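Local coordinates for glycoside hydrolase family 16 protein (Akkermansia muciniphila, PDB 6T2N), which probably acts as an endo-beta-galactosidase, an O-glycanase that cuts within mucin glycan chains and so starts their breakdown in the human gut, at residues 148-153 against 294-299; 223-228 against 239-244; 58-63 against 93-98. One frame throughout, in Å; residues are numbered along the deposited sequence.

Contact 1: residues 148-153 against 294-299. With CA (calcium ion), chain C.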
loop_
_atom_site.group_PDB
_atom_site.type_symbol
_atom_site.label_atom_id
_atom_site.label_comp_id
_atom_site.label_asym_id
_atom_site.label_seq_id
_atom_site.Cartn_x
_atom_site.Cartn_y
_atom_site.Cartn_z
ATOM N N LEU A 148 -8.962 9.009 -0.583
ATOM C CA LEU A 148 -7.852 8.668 0.322
ATOM C C LEU A 148 -6.613 9.389 -0.154
ATOM O O LEU A 148 -6.176 9.089 -1.293
ATOM C CB LEU A 148 -7.611 7.171 0.285
ATOM C CG LEU A 148 -6.528 6.701 1.246
ATOM C CD1 LEU A 148 -6.779 7.183 2.687
ATOM C CD2 LEU A 148 -6.448 5.186 1.157
ATOM N N GLU A 149 -6.133 10.307 0.687
ATOM C CA GLU A 149 -5.032 11.241 0.379
ATOM C C GLU A 149 -3.836 10.772 1.188
ATOM O O GLU A 149 -3.988 10.630 2.421
ATOM C CB GLU A 149 -5.377 12.665 0.799
ATOM C CG GLU A 149 -6.537 13.275 0.055
ATOM C CD GLU A 149 -6.730 14.752 0.347
ATOM O OE1 GLU A 149 -5.932 15.300 1.165
ATOM O OE2 GLU A 149 -7.654 15.357 -0.269
ATOM N N VAL A 150 -2.710 10.520 0.529
ATOM C CA VAL A 150 -1.465 10.118 1.229
ATOM C C VAL A 150 -0.326 10.961 0.673
ATOM O O VAL A 150 -0.004 10.852 -0.534
ATOM C CB VAL A 150 -1.181 8.606 1.149
ATOM C CG1 VAL A 150 0.150 8.276 1.837
ATOM C CG2 VAL A 150 -2.318 7.789 1.772
ATOM N N ARG A 151 0.248 11.774 1.560
ATOM C CA ARG A 151 1.375 12.677 1.226
ATOM C C ARG A 151 2.680 12.094 1.754
ATOM O O ARG A 151 2.717 11.808 2.982
ATOM C CB ARG A 151 1.186 14.069 1.804
ATOM C CG ARG A 151 2.200 15.018 1.193
ATOM C CD ARG A 151 1.620 16.302 0.641
ATOM N NE ARG A 151 2.679 17.201 0.197
ATOM C CZ ARG A 151 3.525 17.799 1.036
ATOM N NH1 ARG A 151 3.470 17.570 2.342
ATOM N NH2 ARG A 151 4.460 18.599 0.568
ATOM N N ALA A 152 3.680 11.924 0.859
ATOM C CA ALA A 152 4.911 11.146 1.138
ATOM C C ALA A 152 6.106 11.559 0.262
ATOM O O ALA A 152 5.979 11.727 -0.990
ATOM C CB ALA A 152 4.608 9.671 0.990
ATOM N N LYS A 153 7.269 11.638 0.905
ATOM C CA LYS A 153 8.586 11.737 0.237
ATOM C C LYS A 153 9.200 10.342 0.176
ATOM O O LYS A 153 9.087 9.615 1.158
ATOM C CB LYS A 153 9.532 12.649 1.008
ATOM C CG LYS A 153 10.575 13.280 0.103
ATOM C CD LYS A 153 11.451 14.346 0.739
ATOM C CE LYS A 153 12.865 13.821 0.858
ATOM N NZ LYS A 153 13.778 14.837 1.418
ATOM N N PHE A 294 11.542 6.511 4.362
ATOM C CA PHE A 294 10.286 6.782 3.616
ATOM C C PHE A 294 9.448 7.590 4.600
ATOM O O PHE A 294 9.230 7.052 5.746
ATOM C CB PHE A 294 9.606 5.473 3.164
ATOM C CG PHE A 294 8.338 5.530 2.348
ATOM C CD1 PHE A 294 8.041 6.582 1.506
ATOM C CD2 PHE A 294 7.498 4.433 2.310
ATOM C CE1 PHE A 294 6.916 6.570 0.688
ATOM C CE2 PHE A 294 6.374 4.419 1.497
ATOM C CZ PHE A 294 6.068 5.509 0.718
ATOM N N LEU A 295 9.097 8.828 4.215
ATOM C CA LEU A 295 8.376 9.768 5.092
ATOM C C LEU A 295 6.941 9.884 4.606
ATOM O O LEU A 295 6.746 10.244 3.409
ATOM C CB LEU A 295 9.091 11.115 5.031
ATOM C CG LEU A 295 10.566 11.046 5.415
ATOM C CD1 LEU A 295 11.198 12.412 5.380
ATOM C CD2 LEU A 295 10.734 10.409 6.789
ATOM N N ILE A 296 5.971 9.609 5.477
ATOM C CA ILE A 296 4.537 9.891 5.160
ATOM C C ILE A 296 4.134 11.113 5.978
ATOM O O ILE A 296 4.037 10.993 7.229
ATOM C CB ILE A 296 3.626 8.686 5.465
ATOM C CG1 ILE A 296 3.923 7.505 4.555
ATOM C CG2 ILE A 296 2.183 9.090 5.382
ATOM C CD1 ILE A 296 4.868 6.529 5.160
ATOM N N ASP A 297 3.904 12.244 5.325
ATOM C CA ASP A 297 3.416 13.428 6.077
ATOM C C ASP A 297 2.001 13.128 6.609
ATOM O O ASP A 297 1.751 13.365 7.775
ATOM C CB ASP A 297 3.578 14.715 5.271
ATOM C CG ASP A 297 3.388 15.966 6.106
ATOM O OD1 ASP A 297 3.923 16.048 7.245
ATOM O OD2 ASP A 297 2.728 16.860 5.606
ATOM N N TYR A 298 1.071 12.634 5.814
ATOM C CA TYR A 298 -0.288 12.384 6.346
ATOM C C TYR A 298 -1.055 11.328 5.544
ATOM O O TYR A 298 -0.709 10.969 4.384
ATOM C CB TYR A 298 -1.080 13.690 6.462
ATOM C CG TYR A 298 -1.298 14.451 5.185
ATOM C CD1 TYR A 298 -2.134 13.974 4.178
ATOM C CD2 TYR A 298 -0.699 15.682 4.989
ATOM C CE1 TYR A 298 -2.353 14.701 3.012
ATOM C CE2 TYR A 298 -0.916 16.425 3.837
ATOM C CZ TYR A 298 -1.744 15.934 2.848
ATOM O OH TYR A 298 -1.906 16.659 1.718
ATOM N N VAL A 299 -2.072 10.812 6.222
ATOM C CA VAL A 299 -3.113 9.924 5.651
ATOM C C VAL A 299 -4.457 10.516 6.049
ATOM O O VAL A 299 -4.689 10.661 7.257
ATOM C CB VAL A 299 -2.923 8.483 6.147
ATOM C CG1 VAL A 299 -4.052 7.567 5.673
ATOM C CG2 VAL A 299 -1.549 7.961 5.741
HETATM CA CA CA C . 2.218 15.445 9.297
#
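Arg151 lays its CB over the centre of the Tyr298 ring in a CH-pi contact, with CB 3.7 Å from the ring centroid. The ring reaches this place because chi1 of Tyr298 is 60°, which sets it between its own backbone N and carbonyl carbon. Farther along the same side chain, Arg151 NH1 forms a long salt bridge of 3.4 Å with Asp297 OD2, which meets the guanidinium at its edge and in its plane. The guanidinium and carboxylate planes stand 75° apart, and of the two carboxylate oxygens OD2 does the pairing. The other, Asp297 OD1, binds the calcium ion at 2.7 Å, and Asp297 O binds it too, at 2.6 Å; Glu59 and Gly98 add their carbonyl oxygens.

What brings two consecutive side chains to one arginine is a classic beta bulge: Asp297 and Tyr298 both face Arg151, whose O receives weak bonds from both of their backbone N atoms. Arg151 N in turn donates to Tyr298 O at 3.1 Å, and beyond the bulge Lys153 and Leu295 pair through bonds in both directions. On the other face, Val150 CG2 meets Val299 CG2 at 4.0 Å, while Ala152 is small enough to admit the Phe294 ring, CB to CE1 3.9 Å. These branched and aromatic groups suit a buried face, which packs on strand 160-168 of the second sheet.

Because Asp297 gives OD1 to the calcium ion and OD2 to Arg151, its negative charge is probably shared between two cationic partners.

Contact 2: residues 223-228 against 239-244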
loop_
_atom_site.group_PDB
_atom_site.type_symbol
_atom_site.label_atom_id
_atom_site.label_comp_id
_atom_site.label_asym_id
_atom_site.label_seq_id
_atom_site.Cartn_x
_atom_site.Cartn_y
_atom_site.Cartn_z
ATOM N N ASP A 223 10.973 16.375 -3.459
ATOM C CA ASP A 223 9.814 16.850 -2.654
ATOM C C ASP A 223 8.819 15.736 -2.335
ATOM O O ASP A 223 8.879 14.623 -2.910
ATOM C CB ASP A 223 9.027 17.960 -3.326
ATOM C CG ASP A 223 9.892 19.137 -3.691
ATOM O OD1 ASP A 223 10.699 19.590 -2.853
ATOM O OD2 ASP A 223 9.761 19.574 -4.813
ATOM N N PHE A 224 7.978 16.070 -1.365
ATOM C CA PHE A 224 6.747 15.354 -0.985
ATOM C C PHE A 224 5.739 15.502 -2.133
ATOM O O PHE A 224 5.620 16.579 -2.764
ATOM C CB PHE A 224 6.167 15.966 0.299
ATOM C CG PHE A 224 6.730 15.503 1.621
ATOM C CD1 PHE A 224 7.880 16.068 2.151
ATOM C CD2 PHE A 224 6.078 14.522 2.356
ATOM C CE1 PHE A 224 8.375 15.647 3.375
ATOM C CE2 PHE A 224 6.585 14.084 3.572
ATOM C CZ PHE A 224 7.732 14.654 4.087
ATOM N N HIS A 225 4.984 14.441 -2.376
ATOM C CA HIS A 225 3.886 14.399 -3.355
ATOM C C HIS A 225 2.688 13.717 -2.722
ATOM O O HIS A 225 2.891 12.763 -1.965
ATOM C CB HIS A 225 4.370 13.662 -4.566
ATOM C CG HIS A 225 5.451 14.390 -5.269
ATOM N ND1 HIS A 225 6.766 14.037 -5.125
ATOM C CD2 HIS A 225 5.409 15.404 -6.151
ATOM C CE1 HIS A 225 7.513 14.822 -5.875
ATOM N NE2 HIS A 225 6.691 15.657 -6.525
ATOM N N THR A 226 1.487 14.222 -3.013
ATOM C CA THR A 226 0.203 13.656 -2.536
ATOM C C THR A 226 -0.292 12.598 -3.522
ATOM O O THR A 226 -0.352 12.877 -4.753
ATOM C CB THR A 226 -0.853 14.735 -2.386
ATOM O OG1 THR A 226 -0.247 15.899 -1.823
ATOM C CG2 THR A 226 -1.989 14.216 -1.541
ATOM N N TYR A 227 -0.566 11.410 -2.999
ATOM C CA TYR A 227 -1.060 10.242 -3.762
ATOM C C TYR A 227 -2.535 10.127 -3.396
ATOM O O TYR A 227 -2.846 10.139 -2.232
ATOM C CB TYR A 227 -0.185 9.023 -3.448
ATOM C CG TYR A 227 1.264 9.166 -3.851
ATOM C CD1 TYR A 227 1.686 8.973 -5.155
ATOM C CD2 TYR A 227 2.227 9.531 -2.927
ATOM C CE1 TYR A 227 3.015 9.128 -5.535
ATOM C CE2 TYR A 227 3.562 9.701 -3.290
ATOM C CZ TYR A 227 3.969 9.497 -4.601
ATOM O OH TYR A 227 5.288 9.664 -4.945
ATOM N N VAL A 228 -3.417 10.132 -4.376
ATOM C CA VAL A 228 -4.888 10.287 -4.155
ATOM C C VAL A 228 -5.698 9.219 -4.913
ATOM O O VAL A 228 -5.598 9.072 -6.188
ATOM C CB VAL A 228 -5.349 11.671 -4.620
ATOM C CG1 VAL A 228 -6.755 11.962 -4.116
ATOM C CG2 VAL A 228 -4.325 12.759 -4.256
ATOM N N MET A 239 -4.266 8.975 -8.574
ATOM C CA MET A 239 -3.481 10.166 -8.958
ATOM C C MET A 239 -2.253 10.317 -8.064
ATOM O O MET A 239 -2.219 9.727 -6.943
ATOM C CB MET A 239 -4.326 11.431 -8.841
ATOM C CG MET A 239 -5.462 11.529 -9.865
ATOM S SD MET A 239 -6.696 12.722 -9.303
ATOM C CE MET A 239 -7.529 11.703 -8.089
ATOM N N VAL A 240 -1.262 10.999 -8.643
ATOM C CA VAL A 240 -0.178 11.751 -7.959
ATOM C C VAL A 240 -0.484 13.199 -8.231
ATOM O O VAL A 240 -0.361 13.565 -9.407
ATOM C CB VAL A 240 1.232 11.554 -8.541
ATOM C CG1 VAL A 240 2.292 11.898 -7.509
ATOM C CG2 VAL A 240 1.440 10.181 -9.143
ATOM N N ASP A 241 -0.701 14.009 -7.206
ATOM C CA ASP A 241 -0.424 15.446 -7.409
ATOM C C ASP A 241 -1.402 15.907 -8.476
ATOM O O ASP A 241 -0.989 16.647 -9.409
ATOM C CB ASP A 241 1.044 15.666 -7.827
ATOM C CG ASP A 241 1.961 15.996 -6.662
ATOM O OD1 ASP A 241 1.690 15.513 -5.554
ATOM O OD2 ASP A 241 2.902 16.749 -6.876
ATOM N N ASP A 242 -2.624 15.379 -8.394
ATOM C CA ASP A 242 -3.725 15.748 -9.325
ATOM C C ASP A 242 -3.391 15.380 -10.796
ATOM O O ASP A 242 -4.081 15.897 -11.705
ATOM C CB ASP A 242 -4.027 17.245 -9.147
ATOM C CG ASP A 242 -4.741 17.607 -7.850
ATOM O OD1 ASP A 242 -5.391 16.710 -7.256
ATOM O OD2 ASP A 242 -4.683 18.795 -7.471
ATOM N N LYS A 243 -2.378 14.538 -11.047
ATOM C CA LYS A 243 -2.129 13.896 -12.364
ATOM C C LYS A 243 -2.625 12.451 -12.290
ATOM O O LYS A 243 -2.310 11.764 -11.290
ATOM C CB LYS A 243 -0.658 14.001 -12.756
ATOM C CG LYS A 243 -0.213 15.426 -13.032
ATOM C CD LYS A 243 1.286 15.612 -13.188
ATOM C CE LYS A 243 1.687 17.079 -13.226
ATOM N NZ LYS A 243 2.940 17.317 -12.468
ATOM N N LEU A 244 -3.434 12.048 -13.278
ATOM C CA LEU A 244 -4.079 10.716 -13.330
ATOM C C LEU A 244 -3.011 9.703 -13.744
ATOM O O LEU A 244 -2.456 9.852 -14.857
ATOM C CB LEU A 244 -5.249 10.737 -14.321
ATOM C CG LEU A 244 -5.959 9.398 -14.518
ATOM C CD1 LEU A 244 -6.922 9.073 -13.379
ATOM C CD2 LEU A 244 -6.690 9.364 -15.843
#
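Val228 and Met239 form an antiparallel hydrogen-bonded pair, with Val228 N to Met239 O 2.9 Å and Met239 N to Val228 O 2.7 Å, and Tyr227 with Val240 makes the neighbouring non-hydrogen-bonded pair. One step on, Asp241 N donates to Thr226 O at 2.7 Å, but the return bond goes to a side chain: Thr226 N donates to Asp241 OD1 at 2.9 Å, meeting that oxygen almost head-on along its C-O bond. The carboxylate thus takes the part of a main-chain acceptor where the strand bends away. It also faces the edge of the His225 ring, the two planes 51° apart. Were Asp241 replaced by an alanine, Thr226 N would probably lose this acceptor and the end of the strand pairing would be likely to fray.

Tyr227 and Val240 lie side by side, Tyr227 CE1 touching Val240 CG1 at 3.5 Å, and both pack on Val193 of the other sheet, a buried place that suits a ring and a branched side chain. On the opposite face the flexible Met239 turns at its last torsion, chi3 -78°, to bring CE within 4.1 Å of Val228 CG1.

Asp241 and Asp242 both have positive phi, as the middle residues of a type I' turn from Val240 to Lys243 must. Such tight two-residue turns are typical of beta hairpins, and here one follows directly on the hairpin of strands 225-231 and 235-240, extending the meander of an antiparallel sheet in the GH16 beta-sandwich.

Contact 3: residues 58-63 against 93-98. With CA (calcium ion), chain C.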
loop_
_atom_site.group_PDB
_atom_site.type_symbol
_atom_site.label_atom_id
_atom_site.label_comp_id
_atom_site.label_asym_id
_atom_site.label_seq_id
_atom_site.Cartn_x
_atom_site.Cartn_y
_atom_site.Cartn_z
ATOM N N ASP A 58 -4.470 10.638 10.019
ATOM C CA ASP A 58 -3.257 10.686 10.870
ATOM C C ASP A 58 -2.342 11.720 10.226
ATOM O O ASP A 58 -2.066 11.620 8.996
ATOM C CB ASP A 58 -2.599 9.308 11.063
ATOM C CG ASP A 58 -1.898 9.113 12.406
ATOM O OD1 ASP A 58 -1.282 10.102 12.903
ATOM O OD2 ASP A 58 -1.989 7.970 12.952
ATOM N N GLU A 59 -1.993 12.725 11.020
ATOM C CA GLU A 59 -1.033 13.763 10.608
ATOM C C GLU A 59 0.295 13.381 11.243
ATOM O O GLU A 59 1.291 13.952 10.831
ATOM C CB GLU A 59 -1.630 15.125 10.939
ATOM C CG GLU A 59 -3.087 15.211 10.492
ATOM C CD GLU A 59 -3.250 14.909 8.958
ATOM O OE1 GLU A 59 -2.652 15.762 8.239
ATOM O OE2 GLU A 59 -4.072 14.014 8.532
ATOM N N PHE A 60 0.289 12.366 12.115
ATOM C CA PHE A 60 1.504 11.795 12.742
ATOM C C PHE A 60 2.226 12.883 13.504
ATOM O O PHE A 60 3.375 13.174 13.165
ATOM C CB PHE A 60 2.458 11.264 11.678
ATOM C CG PHE A 60 1.875 10.096 10.928
ATOM C CD1 PHE A 60 1.544 8.927 11.611
ATOM C CD2 PHE A 60 1.614 10.182 9.562
ATOM C CE1 PHE A 60 0.970 7.862 10.932
ATOM C CE2 PHE A 60 1.057 9.112 8.888
ATOM C CZ PHE A 60 0.743 7.959 9.578
ATOM N N ASN A 61 1.518 13.515 14.428
ATOM C CA ASN A 61 2.071 14.585 15.291
ATOM C C ASN A 61 2.276 14.032 16.689
ATOM O O ASN A 61 2.802 14.763 17.516
ATOM C CB ASN A 61 1.142 15.792 15.336
ATOM C CG ASN A 61 1.213 16.531 14.024
ATOM O OD1 ASN A 61 2.315 16.679 13.489
ATOM N ND2 ASN A 61 0.060 16.905 13.480
ATOM N N GLY A 62 1.856 12.792 16.930
ATOM C CA GLY A 62 1.907 12.194 18.271
ATOM C C GLY A 62 3.330 12.088 18.793
ATOM O O GLY A 62 4.325 12.212 17.998
ATOM N N SER A 63 3.417 11.880 20.106
ATOM C CA SER A 63 4.573 11.272 20.820
ATOM C C SER A 63 4.945 9.891 20.201
ATOM O O SER A 63 6.128 9.547 20.199
ATOM C CB SER A 63 4.276 11.236 22.328
ATOM O OG SER A 63 4.910 10.128 22.966
ATOM N N MET A 93 10.652 2.120 12.395
ATOM C CA MET A 93 9.281 2.697 12.527
ATOM C C MET A 93 9.191 3.766 13.616
ATOM O O MET A 93 9.307 3.412 14.808
ATOM C CB MET A 93 8.327 1.588 12.963
ATOM C CG MET A 93 7.120 1.439 12.080
ATOM S SD MET A 93 6.381 -0.192 12.321
ATOM C CE MET A 93 5.544 0.151 13.868
ATOM N N ARG A 94 8.903 5.019 13.282
ATOM C CA ARG A 94 8.824 6.091 14.320
ATOM C C ARG A 94 8.350 7.403 13.691
ATOM O O ARG A 94 8.463 7.530 12.442
ATOM C CB ARG A 94 10.213 6.339 14.904
ATOM C CG ARG A 94 11.240 6.509 13.752
ATOM C CD ARG A 94 12.635 7.023 14.448
ATOM N NE ARG A 94 13.673 7.433 13.517
ATOM C CZ ARG A 94 14.312 6.672 12.673
ATOM N NH1 ARG A 94 14.222 5.409 12.789
ATOM N NH2 ARG A 94 15.251 7.156 11.914
ATOM N N LEU A 95 7.894 8.347 14.536
ATOM C CA LEU A 95 7.471 9.702 14.110
ATOM C C LEU A 95 8.663 10.611 14.328
ATOM O O LEU A 95 9.151 10.605 15.424
ATOM C CB LEU A 95 6.277 10.157 14.941
ATOM C CG LEU A 95 5.157 9.131 15.068
ATOM C CD1 LEU A 95 3.979 9.691 15.860
ATOM C CD2 LEU A 95 4.731 8.651 13.683
ATOM N N GLU A 96 9.174 11.201 13.257
ATOM C CA GLU A 96 10.172 12.289 13.231
ATOM C C GLU A 96 9.506 13.417 12.443
ATOM O O GLU A 96 8.717 13.120 11.522
ATOM C CB GLU A 96 11.502 11.870 12.581
ATOM C CG GLU A 96 12.589 11.334 13.521
ATOM C CD GLU A 96 13.882 10.865 12.842
ATOM O OE1 GLU A 96 13.823 10.369 11.713
ATOM O OE2 GLU A 96 14.973 10.992 13.455
ATOM N N ASP A 97 9.792 14.657 12.817
ATOM C CA ASP A 97 9.299 15.902 12.179
ATOM C C ASP A 97 7.871 15.705 11.654
ATOM O O ASP A 97 7.620 16.133 10.512
ATOM C CB ASP A 97 10.240 16.337 11.055
ATOM C CG ASP A 97 11.624 16.771 11.521
ATOM O OD1 ASP A 97 11.750 17.654 12.460
ATOM O OD2 ASP A 97 12.580 16.260 10.913
ATOM N N GLY A 98 6.986 15.090 12.444
ATOM C CA GLY A 98 5.554 14.999 12.092
ATOM C C GLY A 98 5.329 14.283 10.762
ATOM O O GLY A 98 4.425 14.661 9.998
HETATM CA CA CA C . 2.218 15.445 9.297
#
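Glu59 meets Gly98 through the calcium ion, which Glu59 O binds at 2.3 Å and Gly98 O at 2.4 Å. The carboxylate of Glu59 turns elsewhere, to a salt bridge with Arg300. Phe60, next along, is the apolar anchor. Its backbone N donates to Asp58 OD1 at 2.9 Å, an Asx turn that fixes the loop here, and Asp58 CB lies over one face of its ring. Phe60 CD1 touches Leu95 CD2 at 3.8 Å, the two side chains crossing at about a right angle, and the ring continues inward to Leu100 and Ile296. Phe60 O also receives a CA-H...O contact from Gly98, whose positive phi (59°) is easiest for a residue without a side chain. Asn61 then brings OD1 within 3.9 Å of Gly98 CA. Gly62 passes its carbonyl by Leu95, where CG lies anti to the carbonyl carbon (chi1 -48°) and turns the forked end to the loop: CD1 meets Gly62 O while CD2 serves Phe60.

Two main-chain carbonyls from separate loops, completed by Asp297, make a calcium site, probably structural, like that on the convex side of many GH16 beta-sandwiches.

Overall arrangement
From the N terminus, the chain first closes contact 3, where the loop after strand 57-58 returns to strand 93-96 and its turn. Contact 1 opens later, at 148-153, and closes only at 294-299, near the end of the modelled chain. Contact 2, a short local closure, falls wholly within that long excursion, so the two nest, while contact 3 precedes both in series. In space, strand 146-153 lies between strands 292-302 and 225-231, and Val150 O to Tyr227 N joins contacts 1 and 2. Asp58 N bonds Val299 O, and the shared calcium ties contacts 1 and 3. One antiparallel sheet thus runs from the N-terminal loop to the hairpin turns.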